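Local coordinates for sensory box histidine kinase/response regulator (Burkholderia thailandensis, PDB 3MR0), which probably serves as a two-component sensor histidine kinase in a phosphorelay, the crystallised piece being its PAS sensory domain, at residues G21-N26 with P36-I41; E58-D63 with V84-R89; I98-Q103 with G117-V122. All coordinates share one frame; numbering follows the deposited sequence. Where two conformers were deposited one is given.

Contact 1. Residues G21-N26 with P36-I41; sequences GLWDWN and PHFKKI
Phe38 reaches from the helix 36-41 across the beginning of the strand 21-25 and ends against Trp23. Its backbone already lies close to the strand: the CA of Gly21 comes within 3.5 Å of the Phe38 N, an approach made over a residue without a side chain. From there CG stands anti to the backbone N (chi1 -175°), on the way to Leu22 and Trp23. The Phe38 CB touches both the Leu22 O, at 3.8 Å, and the CA of Gly21. Phe38 CG is 4.1 Å from Leu22 O, and CD1 passes that oxygen again at 3.8 Å while nearing the CB of Trp23. Finally Phe38 CE1 touches two Trp23 atoms, its CB and, at 3.8 Å, its CD1. The indole CD1 lies at the edge of the phenyl ring, near its plane, and the planes of the phenyl and the five-membered indole ring are 80° apart with centroids 5.9 Å from each other. The two side chains meet obliquely.

This is the PAS fold, in which helices pack over one face of an antiparallel sheet and enclose a pocket; Trp23 and Phe38 both line it, and the Phe38 side chain is about 3 Å from a bound PG5 molecule, probably from the crystallisation liquor. No hydrogen bond joins strand and helix directly. Ser35 OG instead bonds to both Leu22 N and Phe38 N, tying the two backbones through the residue before the helix. One turn further on, Ile41 places its CD1 3.8 Å from the Gly21 N. Ile119 of the strand 112-121 meets the side chains of Trp23, Phe38 and Ile41, and Trp23 NE1 makes a weak hydrogen bond to Trp118 O.

Contact 2. Residues E58-D63 with V84-R89; sequences ESIHPD and VEYRVR
His61 and Arg87 meet where the loop 58-63 runs beside the strand 82-89. The CA-CB bond of His61 is directed at the strand, with CG anti to its backbone N (chi1 -154°), and the arginine chain crosses the imidazole obliquely. His61 CB and Arg87 CB are 3.6 Å apart. The arginine chain then passes His61 CD2, with Arg87 CD at 3.5 Å and NE nearly as close. A bend at the third torsion (chi3 -62°) turns Arg87 NE beside the ring, and CZ sits over the ring face, offset toward the rim. Imidazole and guanidinium planes are 35° apart.

The guanidinium's main polar partner is Asp64, whose OD1 forms a salt bridge with NH2. Asp63 comes next to the same nitrogen with its CB, at 3.4 Å, but its OD2 remains 4.5 Å from NH2, beyond a salt bridge. A water receives a weak bond from NH2 and donates to that OD2. His61, Pro62, Asp63 and Asp64 spell the HPDD sequence common in PAS domains.

Backbone bonds from Arg89 N to Ser59 O (2.9 Å) and from His61 N to Arg87 O (2.9 Å) flank a single bridge between Ile60 and Val88. Ile60 crosses Tyr86 at about a right angle, its CD1 nearest the Tyr86 CE1, although this is one of two deposited conformers and the detail is doubtful.

The loop thus attaches to an outermost strand of the sheet immediately before the helix 65-78. Val68 of that helix touches both Ile60 and Tyr86. On the adjoining strand 95-106, Phe95 stacks with His61, Trp97 packs on Arg87, and Ile98 meets Tyr86.

Contact 3. Residues I98-Q103 with G117-V122; sequences IQSRGQ and GWIMDV
Trp118 is bordered by Arg101 and Gln99, all three on the sheet face that also carries selenomethionine Met120. Its CG lies between the backbone N and the carbonyl carbon (chi1 48°), and the indole leans across to the neighbouring strand. Arg101 runs side by side with it, pointing the same way. Its CB sits over the six-membered ring in a CH-pi contact, 3.9 Å from the centroid, and its CD is 3.4 Å from Trp118 CZ2. Further out the guanidinium is inclined to the indole by 49°, though Arg101 has two deposited conformers and its outer geometry is less certain.

Gln99 meets the indole differently. Its extended chain brings OE1 to the ring edge, near the ring plane and 3.5 Å from CH2, with amide and indole planes 87° apart. The same OE1 approaches the Met120 CE at 3.7 Å.

On the other face, where Ile98 and Ser100 line the PG5 pocket, Ile98 CD1 touches Ile119 CG2 (4.1 Å) and Ser100 OG lies near that methyl. Antiparallel bonding of the hairpin strands 95-106 and 112-121 links Gln99 with Met120 and Arg101 with Trp118, two bonds to each pair; Gly102 and Gly117 bring their CA atoms to 3.8 Å.

Asp83 is the polar partner of both long side chains: its OD2 forms a salt bridge with Arg101 NE and its OD1 accepts a hydrogen bond from Gln99 NE2. With NE2 held there, OE1 lies at the indole edge, where its partial negative charge would suit the weakly positive C-H groups.

All three contacts reach the same antiparallel sheet, with contact 3 in the middle. Its centre is 9 Å from that of contact 1 and 12 Å from that of contact 2. Strand 21-25 joins it on one side through a probable hydrogen bond from Trp23 N to Gly117 O (2.8 Å), and strand 82-89 on the other through one from Ile98 N to Tyr86 O (2.9 Å). Contacts 1 and 2 do not touch; their nearest atoms are about 6 Å apart. All three contribute to the same PG5 pocket: Trp23, Trp25 and Phe38 from contact 1, Ser59, Tyr86 and Val88 from contact 2, Ile98 and Ser100 from contact 3.

Contact 1. Residues G21-N26 with P36-I41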
loop_
_atom_site.group_PDB
_atom_site.type_symbol
_atom_site.label_atom_id
_atom_site.label_comp_id
_atom_site.label_asym_id
_atom_site.label_seq_id
_atom_site.Cartn_x
_atom_site.Cartn_y
_atom_site.Cartn_z
ATOM N N GLY A 21 3.919 0.352 8.037
ATOM C CA GLY A 21 4.684 -0.821 7.654
ATOM C C GLY A 21 5.625 -0.547 6.492
ATOM O O GLY A 21 5.235 -0.008 5.452
ATOM N N LEU A 22 6.881 -0.926 6.664
ATOM C CA LEU A 22 7.899 -0.700 5.643
ATOM C C LEU A 22 7.904 -1.848 4.643
ATOM O O LEU A 22 7.712 -2.994 5.024
ATOM C CB LEU A 22 9.273 -0.533 6.316
ATOM C CG LEU A 22 10.577 -0.879 5.595
ATOM C CD1 LEU A 22 11.126 0.303 4.809
ATOM C CD2 LEU A 22 11.602 -1.348 6.611
ATOM N N TRP A 23 8.098 -1.534 3.369
ATOM C CA TRP A 23 8.256 -2.563 2.344
ATOM C C TRP A 23 9.441 -2.282 1.389
ATOM O O TRP A 23 9.776 -1.136 1.125
ATOM C CB TRP A 23 6.934 -2.837 1.602
ATOM C CG TRP A 23 6.257 -1.656 0.930
ATOM C CD1 TRP A 23 5.266 -0.875 1.446
ATOM C CD2 TRP A 23 6.492 -1.172 -0.402
ATOM N NE1 TRP A 23 4.882 0.067 0.532
ATOM C CE2 TRP A 23 5.624 -0.086 -0.609
ATOM C CE3 TRP A 23 7.365 -1.550 -1.438
ATOM C CZ2 TRP A 23 5.596 0.626 -1.801
ATOM C CZ3 TRP A 23 7.339 -0.844 -2.615
ATOM C CH2 TRP A 23 6.458 0.231 -2.791
ATOM N N ASP A 24 10.092 -3.337 0.914
ATOM C CA ASP A 24 11.258 -3.204 0.026
ATOM C C ASP A 24 11.138 -4.245 -1.074
ATOM O O ASP A 24 11.252 -5.442 -0.818
ATOM C CB ASP A 24 12.548 -3.413 0.822
ATOM C CG ASP A 24 13.825 -3.348 -0.041
ATOM O OD1 ASP A 24 13.762 -3.200 -1.267
ATOM O OD2 ASP A 24 14.924 -3.443 0.538
ATOM N N TRP A 25 10.926 -3.785 -2.299
ATOM C CA TRP A 25 10.460 -4.646 -3.374
ATOM C C TRP A 25 11.393 -4.712 -4.589
ATOM O O TRP A 25 11.888 -3.693 -5.066
ATOM C CB TRP A 25 9.085 -4.148 -3.781
ATOM C CG TRP A 25 8.403 -4.885 -4.855
ATOM C CD1 TRP A 25 7.942 -6.171 -4.816
ATOM C CD2 TRP A 25 8.039 -4.357 -6.126
ATOM N NE1 TRP A 25 7.328 -6.477 -5.996
ATOM C CE2 TRP A 25 7.375 -5.378 -6.823
ATOM C CE3 TRP A 25 8.224 -3.117 -6.753
ATOM C CZ2 TRP A 25 6.890 -5.199 -8.120
ATOM C CZ3 TRP A 25 7.748 -2.937 -8.028
ATOM C CH2 TRP A 25 7.085 -3.967 -8.703
ATOM N N ASN A 26 11.631 -5.929 -5.071
ATOM C CA ASN A 26 12.455 -6.144 -6.247
ATOM C C ASN A 26 11.544 -6.332 -7.434
ATOM O O ASN A 26 10.769 -7.285 -7.482
ATOM C CB ASN A 26 13.373 -7.357 -6.074
ATOM C CG ASN A 26 14.329 -7.538 -7.245
ATOM O OD1 ASN A 26 13.909 -7.768 -8.374
ATOM N ND2 ASN A 26 15.620 -7.434 -6.975
ATOM N N PRO A 36 7.822 -6.004 10.458
ATOM C CA PRO A 36 6.821 -6.609 11.348
ATOM C C PRO A 36 5.501 -5.846 11.297
ATOM O O PRO A 36 4.461 -6.515 11.210
ATOM C CB PRO A 36 7.473 -6.503 12.732
ATOM C CG PRO A 36 8.958 -6.525 12.439
ATOM C CD PRO A 36 9.123 -5.789 11.133
ATOM N N HIS A 37 5.519 -4.506 11.335
ATOM C CA HIS A 37 4.244 -3.771 11.286
ATOM C C HIS A 37 3.489 -3.863 9.944
ATOM O O HIS A 37 2.256 -3.782 9.912
ATOM C CB HIS A 37 4.288 -2.318 11.799
ATOM C CG HIS A 37 2.931 -1.822 12.209
ATOM N ND1 HIS A 37 2.265 -2.311 13.315
ATOM C CD2 HIS A 37 2.074 -0.956 11.617
ATOM C CE1 HIS A 37 1.076 -1.738 13.410
ATOM N NE2 HIS A 37 0.937 -0.906 12.395
ATOM N N PHE A 38 4.220 -4.040 8.851
ATOM C CA PHE A 38 3.561 -4.334 7.599
ATOM C C PHE A 38 2.764 -5.616 7.787
ATOM O O PHE A 38 1.584 -5.673 7.466
ATOM C CB PHE A 38 4.574 -4.505 6.473
ATOM C CG PHE A 38 3.950 -4.691 5.132
ATOM C CD1 PHE A 38 4.070 -3.716 4.164
ATOM C CD2 PHE A 38 3.221 -5.839 4.842
ATOM C CE1 PHE A 38 3.488 -3.876 2.923
ATOM C CE2 PHE A 38 2.623 -6.014 3.595
ATOM C CZ PHE A 38 2.753 -5.034 2.633
ATOM N N LYS A 39 3.413 -6.661 8.290
ATOM C CA LYS A 39 2.706 -7.921 8.488
ATOM C C LYS A 39 1.474 -7.713 9.359
ATOM O O LYS A 39 0.400 -8.281 9.109
ATOM C CB LYS A 39 3.616 -8.970 9.109
ATOM C CG LYS A 39 4.800 -9.355 8.247
ATOM C CD LYS A 39 5.562 -10.477 8.919
ATOM C CE LYS A 39 6.852 -10.798 8.212
ATOM N NZ LYS A 39 7.756 -11.444 9.194
ATOM N N LYS A 40 1.622 -6.895 10.384
ATOM C CA LYS A 40 0.513 -6.694 11.278
ATOM C C LYS A 40 -0.651 -6.034 10.553
ATOM O O LYS A 40 -1.782 -6.505 10.648
ATOM C CB LYS A 40 0.941 -5.898 12.499
ATOM C CG LYS A 40 -0.211 -5.563 13.435
ATOM C CD LYS A 40 -1.143 -6.759 13.669
ATOM C CE LYS A 40 -0.505 -7.826 14.537
ATOM N NZ LYS A 40 -1.544 -8.698 15.165
ATOM N N ILE A 41 -0.376 -4.958 9.819
ATOM C CA ILE A 41 -1.422 -4.246 9.081
ATOM C C ILE A 41 -2.213 -5.166 8.148
ATOM O O ILE A 41 -3.389 -4.933 7.914
ATOM C CB ILE A 41 -0.843 -3.037 8.297
ATOM C CG1 ILE A 41 -0.407 -1.924 9.254
ATOM C CG2 ILE A 41 -1.847 -2.492 7.278
ATOM C CD1 ILE A 41 0.386 -0.833 8.574
#

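Contact 2. Residues E58-D63 with V84-R89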
loop_
_atom_site.group_PDB
_atom_site.type_symbol
_atom_site.label_atom_id
_atom_site.label_comp_id
_atom_site.label_asym_id
_atom_site.label_seq_id
_atom_site.Cartn_x
_atom_site.Cartn_y
_atom_site.Cartn_z
ATOM N N GLU A 58 -1.718 -11.235 -3.896
ATOM C CA GLU A 58 -3.005 -11.392 -4.574
ATOM C C GLU A 58 -4.197 -10.684 -3.892
ATOM O O GLU A 58 -5.341 -10.766 -4.366
ATOM C CB GLU A 58 -3.317 -12.886 -4.729
ATOM C CG GLU A 58 -4.759 -13.224 -5.160
ATOM C CD GLU A 58 -5.718 -13.425 -3.983
ATOM O OE1 GLU A 58 -6.934 -13.592 -4.215
ATOM O OE2 GLU A 58 -5.258 -13.406 -2.825
ATOM N N SER A 59 -3.940 -9.974 -2.802
ATOM C CA SER A 59 -5.009 -9.563 -1.893
ATOM C C SER A 59 -5.784 -8.273 -2.234
ATOM O O SER A 59 -6.752 -7.936 -1.555
ATOM C CB SER A 59 -4.421 -9.451 -0.496
ATOM O OG SER A 59 -3.312 -8.568 -0.523
ATOM N N ILE A 60 -5.355 -7.559 -3.269
ATOM C CA ILE A 60 -6.009 -6.308 -3.642
ATOM C C ILE A 60 -7.486 -6.517 -3.962
ATOM O O ILE A 60 -7.872 -7.539 -4.537
ATOM C CB ILE A 60 -5.315 -5.619 -4.822
ATOM C CG1 ILE A 60 -3.893 -5.228 -4.433
ATOM C CG2 ILE A 60 -6.072 -4.377 -5.245
ATOM C CD1 ILE A 60 -3.414 -4.005 -5.144
ATOM N N HIS A 61 -8.317 -5.552 -3.576
ATOM C CA HIS A 61 -9.754 -5.610 -3.850
ATOM C C HIS A 61 -9.967 -5.561 -5.362
ATOM O O HIS A 61 -9.343 -4.752 -6.035
ATOM C CB HIS A 61 -10.445 -4.413 -3.207
ATOM C CG HIS A 61 -11.883 -4.648 -2.885
ATOM N ND1 HIS A 61 -12.760 -5.213 -3.781
ATOM C CD2 HIS A 61 -12.598 -4.394 -1.767
ATOM C CE1 HIS A 61 -13.955 -5.307 -3.229
ATOM N NE2 HIS A 61 -13.886 -4.810 -2.008
ATOM N N PRO A 62 -10.848 -6.415 -5.902
ATOM C CA PRO A 62 -11.129 -6.406 -7.345
ATOM C C PRO A 62 -11.397 -5.031 -7.944
ATOM O O PRO A 62 -10.971 -4.822 -9.066
ATOM C CB PRO A 62 -12.377 -7.284 -7.476
ATOM C CG PRO A 62 -12.859 -7.525 -6.050
ATOM C CD PRO A 62 -11.626 -7.453 -5.209
ATOM N N ASP A 63 -12.073 -4.126 -7.238
ATOM C CA ASP A 63 -12.365 -2.797 -7.795
ATOM C C ASP A 63 -11.156 -1.859 -7.919
ATOM O O ASP A 63 -11.160 -0.954 -8.750
ATOM C CB ASP A 63 -13.483 -2.104 -7.019
ATOM C CG ASP A 63 -14.836 -2.629 -7.375
ATOM O OD1 ASP A 63 -14.915 -3.549 -8.209
ATOM O OD2 ASP A 63 -15.826 -2.125 -6.817
ATOM N N VAL A 84 -0.900 5.837 -3.500
ATOM C CA VAL A 84 -2.267 5.461 -3.795
ATOM C C VAL A 84 -2.959 5.008 -2.531
ATOM O O VAL A 84 -2.301 4.633 -1.566
ATOM C CB VAL A 84 -2.346 4.333 -4.868
ATOM C CG1 VAL A 84 -2.043 4.878 -6.231
ATOM C CG2 VAL A 84 -1.403 3.162 -4.523
ATOM N N GLU A 85 -4.283 5.044 -2.545
ATOM C CA GLU A 85 -5.046 4.439 -1.489
ATOM C C GLU A 85 -5.892 3.338 -2.083
ATOM O O GLU A 85 -6.483 3.497 -3.148
ATOM C CB GLU A 85 -5.876 5.494 -0.757
ATOM C CG GLU A 85 -4.979 6.505 -0.044
ATOM C CD GLU A 85 -5.733 7.491 0.835
ATOM O OE1 GLU A 85 -6.948 7.690 0.627
ATOM O OE2 GLU A 85 -5.087 8.060 1.742
ATOM N N TYR A 86 -5.927 2.196 -1.412
ATOM C CA TYR A 86 -6.716 1.077 -1.913
ATOM C C TYR A 86 -7.050 0.035 -0.850
ATOM O O TYR A 86 -6.546 0.099 0.266
ATOM C CB TYR A 86 -6.029 0.426 -3.115
ATOM C CG TYR A 86 -4.669 -0.193 -2.853
ATOM C CD1 TYR A 86 -4.541 -1.550 -2.529
ATOM C CD2 TYR A 86 -3.518 0.560 -2.990
ATOM C CE1 TYR A 86 -3.303 -2.122 -2.330
ATOM C CE2 TYR A 86 -2.277 0.005 -2.799
ATOM C CZ TYR A 86 -2.171 -1.338 -2.473
ATOM O OH TYR A 86 -0.914 -1.877 -2.300
ATOM N N ARG A 87 -7.909 -0.919 -1.206
ATOM C CA ARG A 87 -8.345 -1.941 -0.279
ATOM C C ARG A 87 -7.551 -3.217 -0.474
ATOM O O ARG A 87 -7.319 -3.646 -1.609
ATOM C CB ARG A 87 -9.847 -2.226 -0.446
ATOM C CG ARG A 87 -10.763 -1.144 0.121
ATOM C CD ARG A 87 -12.097 -1.152 -0.573
ATOM N NE ARG A 87 -11.938 -0.858 -1.994
ATOM C CZ ARG A 87 -12.941 -0.683 -2.851
ATOM N NH1 ARG A 87 -14.200 -0.769 -2.429
ATOM N NH2 ARG A 87 -12.685 -0.417 -4.127
ATOM N N VAL A 88 -7.138 -3.809 0.648
ATOM C CA VAL A 88 -6.489 -5.117 0.686
ATOM C C VAL A 88 -7.218 -6.070 1.632
ATOM O O VAL A 88 -7.735 -5.659 2.675
ATOM C CB VAL A 88 -5.000 -5.058 1.109
ATOM C CG1 VAL A 88 -4.160 -4.425 0.027
ATOM C CG2 VAL A 88 -4.825 -4.356 2.434
ATOM N N ARG A 89 -7.269 -7.342 1.243
ATOM C CA ARG A 89 -7.880 -8.384 2.052
ATOM C C ARG A 89 -6.892 -8.823 3.136
ATOM O O ARG A 89 -5.790 -9.308 2.848
ATOM C CB ARG A 89 -8.297 -9.572 1.168
ATOM C CG ARG A 89 -9.254 -10.547 1.835
ATOM C CD ARG A 89 -9.654 -11.685 0.906
ATOM N NE ARG A 89 -10.722 -11.336 -0.037
ATOM C CZ ARG A 89 -12.020 -11.543 0.179
ATOM N NH1 ARG A 89 -12.424 -12.085 1.321
ATOM N NH2 ARG A 89 -12.917 -11.206 -0.743
HETATM O O HOH W 1 -15.126 0.661 -6.174
#

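Contact 3. Residues I98-Q103 with G117-V122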
loop_
_atom_site.group_PDB
_atom_site.type_symbol
_atom_site.label_atom_id
_atom_site.label_comp_id
_atom_site.label_asym_id
_atom_site.label_seq_id
_atom_site.Cartn_x
_atom_site.Cartn_y
_atom_site.Cartn_z
ATOM N N ILE A 98 -5.548 0.902 2.838
ATOM C CA ILE A 98 -4.197 1.372 3.109
ATOM C C ILE A 98 -3.848 2.516 2.153
ATOM O O ILE A 98 -4.331 2.562 1.012
ATOM C CB ILE A 98 -3.133 0.238 2.947
ATOM C CG1 ILE A 98 -3.227 -0.433 1.564
ATOM C CG2 ILE A 98 -3.243 -0.788 4.056
ATOM C CD1 ILE A 98 -2.141 -1.494 1.315
ATOM N N GLN A 99 -3.016 3.442 2.619
ATOM C CA GLN A 99 -2.293 4.340 1.716
ATOM C C GLN A 99 -0.906 3.727 1.484
ATOM O O GLN A 99 -0.248 3.322 2.442
ATOM C CB GLN A 99 -2.150 5.737 2.320
ATOM C CG GLN A 99 -1.272 6.653 1.496
ATOM C CD GLN A 99 -0.996 7.973 2.181
ATOM O OE1 GLN A 99 -1.040 8.061 3.408
ATOM N NE2 GLN A 99 -0.685 8.998 1.395
ATOM N N SER A 100 -0.486 3.618 0.222
ATOM C CA SER A 100 0.840 3.071 -0.114
ATOM C C SER A 100 1.630 4.117 -0.888
ATOM O O SER A 100 1.148 4.662 -1.886
ATOM C CB SER A 100 0.737 1.761 -0.906
ATOM O OG SER A 100 1.997 1.145 -1.094
ATOM N N ARG A 101 2.852 4.371 -0.429
ATOM C CA ARG A 101 3.744 5.357 -1.039
ATOM C C ARG A 101 5.143 4.764 -1.174
ATOM O O ARG A 101 5.626 4.083 -0.281
ATOM C CB ARG A 101 3.781 6.629 -0.188
ATOM C CG ARG A 101 4.565 7.775 -0.776
ATOM C CD ARG A 101 4.574 8.985 0.172
ATOM N NE ARG A 101 3.250 9.593 0.358
ATOM C CZ ARG A 101 3.029 10.732 1.020
ATOM N NH1 ARG A 101 4.036 11.394 1.567
ATOM N NH2 ARG A 101 1.798 11.207 1.136
ATOM N N GLY A 102 5.799 5.024 -2.293
ATOM C CA GLY A 102 7.077 4.399 -2.544
ATOM C C GLY A 102 7.851 5.037 -3.668
ATOM O O GLY A 102 7.317 5.829 -4.433
ATOM N N GLN A 103 9.122 4.660 -3.745
ATOM C CA GLN A 103 10.057 5.238 -4.684
ATOM C C GLN A 103 10.948 4.138 -5.216
ATOM O O GLN A 103 11.624 3.439 -4.448
ATOM C CB GLN A 103 10.918 6.302 -4.015
ATOM C CG GLN A 103 11.957 6.908 -4.961
ATOM C CD GLN A 103 11.312 7.655 -6.115
ATOM O OE1 GLN A 103 10.574 8.597 -5.894
ATOM N NE2 GLN A 103 11.572 7.233 -7.342
ATOM N N GLY A 117 9.143 1.640 0.203
ATOM C CA GLY A 117 8.029 2.448 0.631
ATOM C C GLY A 117 7.376 1.947 1.891
ATOM O O GLY A 117 7.914 1.130 2.626
ATOM N N TRP A 118 6.192 2.466 2.150
ATOM C CA TRP A 118 5.470 2.119 3.353
ATOM C C TRP A 118 3.982 1.943 3.083
ATOM O O TRP A 118 3.479 2.269 2.006
ATOM C CB TRP A 118 5.692 3.187 4.427
ATOM C CG TRP A 118 5.517 4.647 3.984
ATOM C CD1 TRP A 118 6.519 5.529 3.670
ATOM C CD2 TRP A 118 4.290 5.391 3.861
ATOM N NE1 TRP A 118 5.997 6.747 3.345
ATOM C CE2 TRP A 118 4.631 6.696 3.453
ATOM C CE3 TRP A 118 2.932 5.075 4.038
ATOM C CZ2 TRP A 118 3.678 7.682 3.219
ATOM C CZ3 TRP A 118 1.978 6.055 3.803
ATOM C CH2 TRP A 118 2.357 7.345 3.398
ATOM N N ILE A 119 3.278 1.420 4.068
ATOM C CA ILE A 119 1.838 1.425 4.041
ATOM C C ILE A 119 1.331 1.948 5.389
ATOM O O ILE A 119 1.982 1.773 6.415
ATOM C CB ILE A 119 1.248 0.022 3.734
ATOM C CG1 ILE A 119 1.668 -1.009 4.794
ATOM C CG2 ILE A 119 1.635 -0.421 2.334
ATOM C CD1 ILE A 119 0.898 -2.318 4.719
HETATM N N MSE A 120 0.175 2.603 5.371
HETATM C CA MSE A 120 -0.522 2.975 6.598
HETATM C C MSE A 120 -1.968 2.535 6.481
HETATM O O MSE A 120 -2.532 2.577 5.378
HETATM C CB MSE A 120 -0.442 4.483 6.851
HETATM C CG MSE A 120 0.874 4.920 7.429
HETATM SE SE MSE A 120 0.791 6.692 8.232
HETATM C CE MSE A 120 0.812 7.779 6.644
ATOM N N ASP A 121 -2.561 2.117 7.595
ATOM C CA ASP A 121 -3.976 1.752 7.595
ATOM C C ASP A 121 -4.803 3.003 7.735
ATOM O O ASP A 121 -4.755 3.640 8.780
ATOM C CB ASP A 121 -4.338 0.789 8.730
ATOM C CG ASP A 121 -5.731 0.202 8.557
ATOM O OD1 ASP A 121 -6.699 0.973 8.439
ATOM O OD2 ASP A 121 -5.869 -1.034 8.493
ATOM N N VAL A 122 -5.540 3.350 6.679
ATOM C CA VAL A 122 -6.366 4.564 6.645
ATOM C C VAL A 122 -7.868 4.241 6.594
ATOM O O VAL A 122 -8.661 5.038 6.102
ATOM C CB VAL A 122 -5.989 5.500 5.455
ATOM C CG1 VAL A 122 -4.546 6.005 5.591
ATOM C CG2 VAL A 122 -6.232 4.810 4.107
#